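Local atomic coordinates of ERPC (Borrelia burgdorferi, PDB entry 4BXM), a protein that probably binds the complement regulator factor H at the cell surface, as an outer surface lipoprotein of the Lyme disease spirochaete. Residues A36-L41 with T52-G57; F125-F130 with A146-D151. One frame throughout, in Å; residues are numbered along the deposited sequence.

Interactions 1 and 2 are both antiparallel hairpin pairings in one sheet, their centres about 14 Å apart. Strand 125-134 pairs with 142-148 in interaction 2, and strand 35-45 with 50-56 in interaction 1; strand 21-29 lies between the two hairpins and is bonded to each. The hairpins nevertheless meet across it: methyl CD2 of Leu41 packs 3.8 Å from methyl CD1 of Ile147. The sheet is thus joined by backbone bonds from strand to strand and by apolar side chains over one of its faces. Interaction 1 is partly buried, while interaction 2 is largely buried and carries the chain from the sheet into helix 149-156.

Interaction 1. Residues A36-L41 with T52-G57; sequences ADLGDL and TGLNVG
The carbonyl oxygen of Asn55 receives two groups from the partner strand of this antiparallel beta hairpin. The backbone N of Asp40 donates to Asn55 O at 2.9 Å, and the CA of Gly39 adds a longer C-H contact. In the reverse direction Asn55 N, lying in the plane of the Asp40 carbonyl, gives its oxygen a nearly straight bond (175°); the CA of Leu54 approaches the same oxygen at 3.4 Å. Asp40 and Asn55 are therefore a hydrogen-bonded pair, their CB atoms 4.1 Å apart on one face of the sheet. The following pair, Leu41 with Leu54, is non-hydrogen-bonded and turns to the other face.

Leu38 and Leu54 cross at about a right angle, meeting through their CD2 methyls at 4.0 Å. With CG of Leu38 anti to its backbone N (chi1 179°), that branch point lies 3.9 Å from Val56 CG2, while the other valine methyl, CG1, meets both Leu38 CD1 and the carbonyl oxygen of Leu38. Farther along, Leu41 CD1 touches both Gly53 O, at 3.4 Å, and Thr52 CB, at 3.7 Å. The hydroxyl of Thr52 is engaged elsewhere, hydrogen-bonded to the carbonyl of Phe72.

Leu38 and Gly39 form a classic beta bulge, both opposite Ile26 of strand 21-29. Gly39, which has no side chain, brings its CA to 3.5 Å from Asn55 O on the side of strand 50-56. Strand 21-29 flanks 35-45 on its other edge, while strand 67-74 borders 50-56; Asn55 OD1 reaches across to the hydroxyl of Thr68, Phe71 packs on Leu41, Thr52 and Leu54, and Tyr100 from a loop covers Leu38, Leu54 and Val56.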
ATOM      1  N   ALA A  36      -8.067   9.310  -6.986  1.00 45.22           N
ATOM      2  CA  ALA A  36      -6.964  10.106  -7.574  1.00 43.35           C
ATOM      3  C   ALA A  36      -5.710   9.227  -7.680  1.00 45.92           C
ATOM      4  O   ALA A  36      -5.540   8.293  -6.869  1.00 41.12           O
ATOM      5  CB  ALA A  36      -6.664  11.300  -6.689  1.00 40.27           C
ATOM      6  N   ASP A  37      -4.835   9.503  -8.654  1.00 40.00           N
ATOM      7  CA  ASP A  37      -3.551   8.807  -8.747  1.00 40.92           C
ATOM      8  C   ASP A  37      -2.750   9.406  -7.591  1.00 42.50           C
ATOM      9  O   ASP A  37      -2.706  10.631  -7.488  1.00 42.80           O
ATOM     10  CB  ASP A  37      -2.832   9.154 -10.037  1.00 41.71           C
ATOM     11  CG  ASP A  37      -3.600   8.780 -11.237  1.00 47.41           C
ATOM     12  OD1 ASP A  37      -4.252   7.710 -11.248  1.00 49.27           O
ATOM     13  OD2 ASP A  37      -3.555   9.574 -12.200  1.00 57.31           O
ATOM     14  N   LEU A  38      -2.157   8.604  -6.705  1.00 32.27           N
ATOM     15  CA  LEU A  38      -1.352   9.202  -5.620  1.00 30.97           C
ATOM     16  C   LEU A  38       0.160   9.234  -5.891  1.00 31.49           C
ATOM     17  O   LEU A  38       0.830  10.272  -5.723  1.00 32.17           O
ATOM     18  CB  LEU A  38      -1.651   8.522  -4.287  1.00 31.20           C
ATOM     19  CG  LEU A  38      -0.847   9.044  -3.085  1.00 30.36           C
ATOM     20  CD1 LEU A  38      -1.131  10.514  -2.800  1.00 32.64           C
ATOM     21  CD2 LEU A  38      -1.048   8.178  -1.841  1.00 33.15           C
ATOM     22  N   GLY A  39       0.720   8.094  -6.288  1.00 30.87           N
ATOM     23  CA  GLY A  39       2.148   8.013  -6.529  1.00 25.99           C
ATOM     24  C   GLY A  39       2.537   6.587  -6.820  1.00 29.58           C
ATOM     25  O   GLY A  39       1.740   5.771  -7.401  1.00 28.15           O
ATOM     26  N   ASP A  40       3.760   6.279  -6.406  1.00 27.01           N
ATOM     27  CA  ASP A  40       4.288   4.947  -6.513  1.00 28.07           C
ATOM     28  C   ASP A  40       4.320   4.187  -5.188  1.00 27.49           C
ATOM     29  O   ASP A  40       4.716   4.744  -4.193  1.00 26.62           O
ATOM     30  CB  ASP A  40       5.735   5.041  -6.997  1.00 28.49           C
ATOM     31  CG  ASP A  40       5.826   5.395  -8.497  1.00 33.82           C
ATOM     32  OD1 ASP A  40       4.814   5.257  -9.226  1.00 35.37           O
ATOM     33  OD2 ASP A  40       6.934   5.708  -8.935  1.00 43.69           O
ATOM     34  N   LEU A  41       4.011   2.888  -5.241  1.00 25.99           N
ATOM     35  CA  LEU A  41       4.283   1.982  -4.153  1.00 24.87           C
ATOM     36  C   LEU A  41       5.423   1.051  -4.558  1.00 24.05           C
ATOM     37  O   LEU A  41       5.315   0.278  -5.498  1.00 22.69           O
ATOM     38  CB  LEU A  41       3.032   1.182  -3.713  1.00 24.60           C
ATOM     39  CG  LEU A  41       3.199   0.319  -2.449  1.00 26.16           C
ATOM     40  CD1 LEU A  41       3.240   1.168  -1.220  1.00 29.61           C
ATOM     41  CD2 LEU A  41       2.053  -0.671  -2.292  1.00 27.07           C
ATOM     42  N   THR A  52       7.036  -1.992   2.317  1.00 22.14           N
ATOM     43  CA  THR A  52       6.605  -1.145   1.221  1.00 20.55           C
ATOM     44  C   THR A  52       6.889   0.276   1.540  1.00 22.26           C
ATOM     45  O   THR A  52       6.801   0.735   2.695  1.00 25.75           O
ATOM     46  CB  THR A  52       5.110  -1.296   0.875  1.00 18.32           C
ATOM     47  OG1 THR A  52       4.271  -0.869   1.974  1.00 19.95           O
ATOM     48  CG2 THR A  52       4.805  -2.751   0.597  1.00 19.86           C
ATOM     49  N   GLY A  53       7.140   1.032   0.497  1.00 24.51           N
ATOM     50  CA  GLY A  53       7.409   2.436   0.640  1.00 23.12           C
ATOM     51  C   GLY A  53       6.613   3.217  -0.400  1.00 22.58           C
ATOM     52  O   GLY A  53       6.273   2.737  -1.465  1.00 27.27           O
ATOM     53  N   LEU A  54       6.234   4.400  -0.028  1.00 22.98           N
ATOM     54  CA  LEU A  54       5.469   5.240  -0.879  1.00 26.53           C
ATOM     55  C   LEU A  54       6.274   6.453  -1.278  1.00 28.85           C
ATOM     56  O   LEU A  54       6.866   7.087  -0.438  1.00 28.67           O
ATOM     57  CB  LEU A  54       4.207   5.677  -0.141  1.00 28.32           C
ATOM     58  CG  LEU A  54       3.198   6.670  -0.748  1.00 31.47           C
ATOM     59  CD1 LEU A  54       2.402   6.025  -1.865  1.00 30.54           C
ATOM     60  CD2 LEU A  54       2.178   7.108   0.346  1.00 31.81           C
ATOM     61  N   ASN A  55       6.269   6.730  -2.559  1.00 31.60           N
ATOM     62  CA  ASN A  55       6.895   7.860  -3.199  1.00 32.81           C
ATOM     63  C   ASN A  55       5.791   8.688  -3.803  1.00 33.54           C
ATOM     64  O   ASN A  55       5.044   8.219  -4.602  1.00 34.64           O
ATOM     65  CB  ASN A  55       7.820   7.379  -4.287  1.00 33.03           C
ATOM     66  CG  ASN A  55       9.063   6.759  -3.748  1.00 38.35           C
ATOM     67  OD1 ASN A  55       9.480   7.054  -2.672  1.00 45.40           O
ATOM     68  ND2 ASN A  55       9.626   5.884  -4.481  1.00 36.48           N
ATOM     69  N   VAL A  56       5.681   9.919  -3.379  1.00 37.09           N
ATOM     70  CA  VAL A  56       4.614  10.768  -3.843  1.00 37.90           C
ATOM     71  C   VAL A  56       5.146  12.095  -4.281  1.00 35.47           C
ATOM     72  O   VAL A  56       5.736  12.794  -3.550  1.00 36.94           O
ATOM     73  CB  VAL A  56       3.550  11.003  -2.780  1.00 37.24           C
ATOM     74  CG1 VAL A  56       2.477  11.931  -3.288  1.00 37.01           C
ATOM     75  CG2 VAL A  56       2.918   9.707  -2.382  1.00 40.96           C
ATOM     76  N   GLY A  57       4.877  12.420  -5.514  1.00 44.17           N
ATOM     77  CA  GLY A  57       5.187  13.714  -6.031  1.00 45.21           C
ATOM     78  C   GLY A  57       6.548  13.949  -6.602  1.00 46.41           C
ATOM     79  O   GLY A  57       7.445  13.181  -6.506  1.00 46.38           O
TER
HETATM   80  O   HOH W   1       3.035  11.531  -6.823  1.00 47.99           O

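Interaction 2. Residues F125-F130 with A146-D151; sequences FEYITF and AILLED
Ile128 and Ile147 exchange two backbone hydrogen bonds, Ile128 N to Ile147 O at 2.8 Å and Ile147 N to Ile128 O at 2.9 Å, as a hydrogen-bonded pair of an antiparallel beta hairpin. A third bond lies where the second strand becomes helix: Leu149 N, just after the N-cap residue Leu148, donates to Glu126 O, tilted 23° from the carbonyl plane. Water 2 gives that oxygen a second bond at 2.6 Å and accepts from Glu150 N, so Glu126 O serves Leu149 N directly and Glu150 N through the water.

With CG of Leu148 anti to the backbone N (chi1 -163°), its CD1 can reach over one face of the Tyr127 ring in a CH-pi contact, 3.9 Å from the centroid and 15° off the normal. Leu149 lies alongside Glu126, its CD2 against Glu126 CB and OE1, and turns CD1 to Ile128 CG1. On the opposite face of the sheet from the isoleucine pair, Thr129 CG2 meets Ala146 CB at 3.8 Å; the threonine hydroxyl bonds Glu120. Ile147 CD1 touches the Phe130 ring at its edge, 4.1 Å from CE1.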
ATOM      1  N   PHE A 125     -11.326  -1.731 -15.371  1.00 52.84           N
ATOM      2  CA  PHE A 125     -10.120  -2.470 -14.970  1.00 45.36           C
ATOM      3  C   PHE A 125     -10.227  -2.979 -13.497  1.00 41.52           C
ATOM      4  O   PHE A 125     -10.779  -2.303 -12.637  1.00 33.21           O
ATOM      5  CB  PHE A 125      -8.908  -1.581 -15.149  1.00 50.81           C
ATOM      6  CG  PHE A 125      -8.518  -1.392 -16.583  1.00 61.65           C
ATOM      7  CD1 PHE A 125      -9.121  -0.387 -17.361  1.00 61.68           C
ATOM      8  CD2 PHE A 125      -7.568  -2.230 -17.174  1.00 63.41           C
ATOM      9  CE1 PHE A 125      -8.766  -0.207 -18.695  1.00 62.06           C
ATOM     10  CE2 PHE A 125      -7.209  -2.056 -18.506  1.00 64.51           C
ATOM     11  CZ  PHE A 125      -7.811  -1.045 -19.269  1.00 62.71           C
ATOM     12  N   GLU A 126      -9.710  -4.164 -13.231  1.00 40.42           N
ATOM     13  CA  GLU A 126      -9.670  -4.754 -11.891  1.00 40.11           C
ATOM     14  C   GLU A 126      -8.521  -4.169 -11.042  1.00 37.16           C
ATOM     15  O   GLU A 126      -7.337  -4.213 -11.418  1.00 30.37           O
ATOM     16  CB  GLU A 126      -9.507  -6.262 -12.015  1.00 40.03           C
ATOM     17  CG  GLU A 126     -10.641  -6.921 -12.758  1.00 45.72           C
ATOM     18  CD  GLU A 126     -10.686  -8.423 -12.510  1.00 48.38           C
ATOM     19  OE1 GLU A 126      -9.772  -9.163 -12.942  1.00 51.07           O
ATOM     20  OE2 GLU A 126     -11.629  -8.888 -11.859  1.00 49.51           O
ATOM     21  N   TYR A 127      -8.882  -3.551  -9.924  1.00 37.94           N
ATOM     22  CA  TYR A 127      -7.903  -3.094  -8.943  1.00 35.00           C
ATOM     23  C   TYR A 127      -8.019  -3.895  -7.622  1.00 35.82           C
ATOM     24  O   TYR A 127      -9.078  -4.431  -7.289  1.00 29.06           O
ATOM     25  CB  TYR A 127      -8.106  -1.648  -8.662  1.00 33.79           C
ATOM     26  CG  TYR A 127      -7.845  -0.756  -9.812  1.00 36.70           C
ATOM     27  CD1 TYR A 127      -8.743  -0.674 -10.869  1.00 38.35           C
ATOM     28  CD2 TYR A 127      -6.727   0.047  -9.837  1.00 37.94           C
ATOM     29  CE1 TYR A 127      -8.527   0.176 -11.936  1.00 38.62           C
ATOM     30  CE2 TYR A 127      -6.478   0.905 -10.897  1.00 39.01           C
ATOM     31  CZ  TYR A 127      -7.390   0.951 -11.941  1.00 40.60           C
ATOM     32  OH  TYR A 127      -7.115   1.795 -12.953  1.00 45.96           O
ATOM     33  N   ILE A 128      -6.910  -3.944  -6.877  1.00 28.43           N
ATOM     34  CA  ILE A 128      -6.912  -4.468  -5.515  1.00 25.73           C
ATOM     35  C   ILE A 128      -7.189  -3.274  -4.740  1.00 24.63           C
ATOM     36  O   ILE A 128      -6.571  -2.230  -5.015  1.00 26.82           O
ATOM     37  CB  ILE A 128      -5.552  -5.051  -5.103  1.00 25.69           C
ATOM     38  CG1 ILE A 128      -5.367  -6.459  -5.689  1.00 26.84           C
ATOM     39  CG2 ILE A 128      -5.398  -5.173  -3.584  1.00 24.17           C
ATOM     40  CD1 ILE A 128      -6.150  -7.560  -4.996  1.00 26.68           C
ATOM     41  N   THR A 129      -8.188  -3.337  -3.837  1.00 21.97           N
ATOM     42  CA  THR A 129      -8.467  -2.119  -3.027  1.00 22.99           C
ATOM     43  C   THR A 129      -8.312  -2.449  -1.605  1.00 21.67           C
ATOM     44  O   THR A 129      -8.567  -3.586  -1.232  1.00 20.84           O
ATOM     45  CB  THR A 129      -9.911  -1.599  -3.114  1.00 23.22           C
ATOM     46  OG1 THR A 129     -10.755  -2.700  -2.735  1.00 25.07           O
ATOM     47  CG2 THR A 129     -10.181  -1.123  -4.559  1.00 24.41           C
ATOM     48  N   PHE A 130      -7.976  -1.456  -0.803  1.00 22.84           N
ATOM     49  CA  PHE A 130      -7.976  -1.741   0.636  1.00 25.27           C
ATOM     50  C   PHE A 130      -8.148  -0.477   1.405  1.00 25.28           C
ATOM     51  O   PHE A 130      -7.766   0.632   0.961  1.00 24.07           O
ATOM     52  CB  PHE A 130      -6.683  -2.507   1.111  1.00 27.57           C
ATOM     53  CG  PHE A 130      -5.376  -1.806   0.782  1.00 26.58           C
ATOM     54  CD1 PHE A 130      -4.819  -1.911  -0.494  1.00 29.80           C
ATOM     55  CD2 PHE A 130      -4.732  -1.017   1.693  1.00 28.38           C
ATOM     56  CE1 PHE A 130      -3.624  -1.289  -0.822  1.00 26.47           C
ATOM     57  CE2 PHE A 130      -3.516  -0.362   1.368  1.00 27.18           C
ATOM     58  CZ  PHE A 130      -2.969  -0.492   0.107  1.00 28.80           C
ATOM     59  N   ALA A 146      -6.124   1.893  -3.972  1.00 29.01           N
ATOM     60  CA  ALA A 146      -6.241   0.917  -5.074  1.00 30.46           C
ATOM     61  C   ALA A 146      -5.009   0.829  -5.947  1.00 27.31           C
ATOM     62  O   ALA A 146      -4.266   1.817  -6.177  1.00 26.76           O
ATOM     63  CB  ALA A 146      -7.477   1.203  -5.924  1.00 31.30           C
ATOM     64  N   ILE A 147      -4.789  -0.384  -6.408  1.00 26.65           N
ATOM     65  CA  ILE A 147      -3.612  -0.716  -7.210  1.00 28.46           C
ATOM     66  C   ILE A 147      -4.052  -1.663  -8.303  1.00 24.55           C
ATOM     67  O   ILE A 147      -4.713  -2.658  -8.041  1.00 25.41           O
ATOM     68  CB  ILE A 147      -2.518  -1.491  -6.406  1.00 25.31           C
ATOM     69  CG1 ILE A 147      -1.910  -0.596  -5.351  1.00 28.65           C
ATOM     70  CG2 ILE A 147      -1.458  -1.972  -7.368  1.00 29.50           C
ATOM     71  CD1 ILE A 147      -1.224  -1.271  -4.176  1.00 29.28           C
ATOM     72  N   LEU A 148      -3.573  -1.456  -9.512  1.00 25.45           N
ATOM     73  CA  LEU A 148      -3.966  -2.351 -10.589  1.00 27.02           C
ATOM     74  C   LEU A 148      -3.654  -3.825 -10.344  1.00 24.91           C
ATOM     75  O   LEU A 148      -2.562  -4.244 -10.030  1.00 26.25           O
ATOM     76  CB  LEU A 148      -3.341  -1.869 -11.923  1.00 32.18           C
ATOM     77  CG  LEU A 148      -3.931  -2.400 -13.222  1.00 39.15           C
ATOM     78  CD1 LEU A 148      -5.405  -1.993 -13.376  1.00 41.82           C
ATOM     79  CD2 LEU A 148      -3.099  -1.838 -14.375  1.00 38.28           C
ATOM     80  N   LEU A 149      -4.645  -4.650 -10.509  1.00 26.35           N
ATOM     81  CA  LEU A 149      -4.519  -6.042 -10.167  1.00 29.56           C
ATOM     82  C   LEU A 149      -3.478  -6.764 -11.003  1.00 35.31           C
ATOM     83  O   LEU A 149      -2.749  -7.643 -10.489  1.00 26.05           O
ATOM     84  CB  LEU A 149      -5.883  -6.728 -10.298  1.00 31.91           C
ATOM     85  CG  LEU A 149      -5.802  -8.254 -10.181  1.00 32.70           C
ATOM     86  CD1 LEU A 149      -5.285  -8.710  -8.833  1.00 32.63           C
ATOM     87  CD2 LEU A 149      -7.182  -8.795 -10.438  1.00 33.50           C
ATOM     88  N   GLU A 150      -3.379  -6.380 -12.288  1.00 37.53           N
ATOM     89  CA  GLU A 150      -2.426  -7.041 -13.189  1.00 38.24           C
ATOM     90  C   GLU A 150      -1.024  -6.706 -12.874  1.00 34.17           C
ATOM     91  O   GLU A 150      -0.201  -7.564 -12.957  1.00 34.94           O
ATOM     92  CB  GLU A 150      -2.720  -6.701 -14.656  1.00 43.82           C
ATOM     93  CG  GLU A 150      -3.687  -7.754 -15.218  1.00 52.86           C
ATOM     94  CD  GLU A 150      -3.091  -9.168 -15.128  1.00 57.61           C
ATOM     95  OE1 GLU A 150      -1.920  -9.316 -15.564  1.00 47.53           O
ATOM     96  OE2 GLU A 150      -3.763 -10.104 -14.607  1.00 56.09           O
ATOM     97  N   ASP A 151      -0.777  -5.460 -12.493  1.00 34.47           N
ATOM     98  CA  ASP A 151       0.548  -5.014 -12.002  1.00 37.33           C
ATOM     99  C   ASP A 151       1.088  -5.856 -10.856  1.00 37.23           C
ATOM    100  O   ASP A 151       2.275  -6.165 -10.852  1.00 35.39           O
ATOM    101  CB  ASP A 151       0.520  -3.574 -11.524  1.00 37.73           C
ATOM    102  CG  ASP A 151       0.458  -2.583 -12.648  1.00 46.82           C
ATOM    103  OD1 ASP A 151       0.812  -3.017 -13.775  1.00 49.59           O
ATOM    104  OD2 ASP A 151       0.067  -1.384 -12.382  1.00 48.21           O
TER
HETATM  105  O   HOH W   2      -6.000  -5.112 -13.447  1.00 32.15           O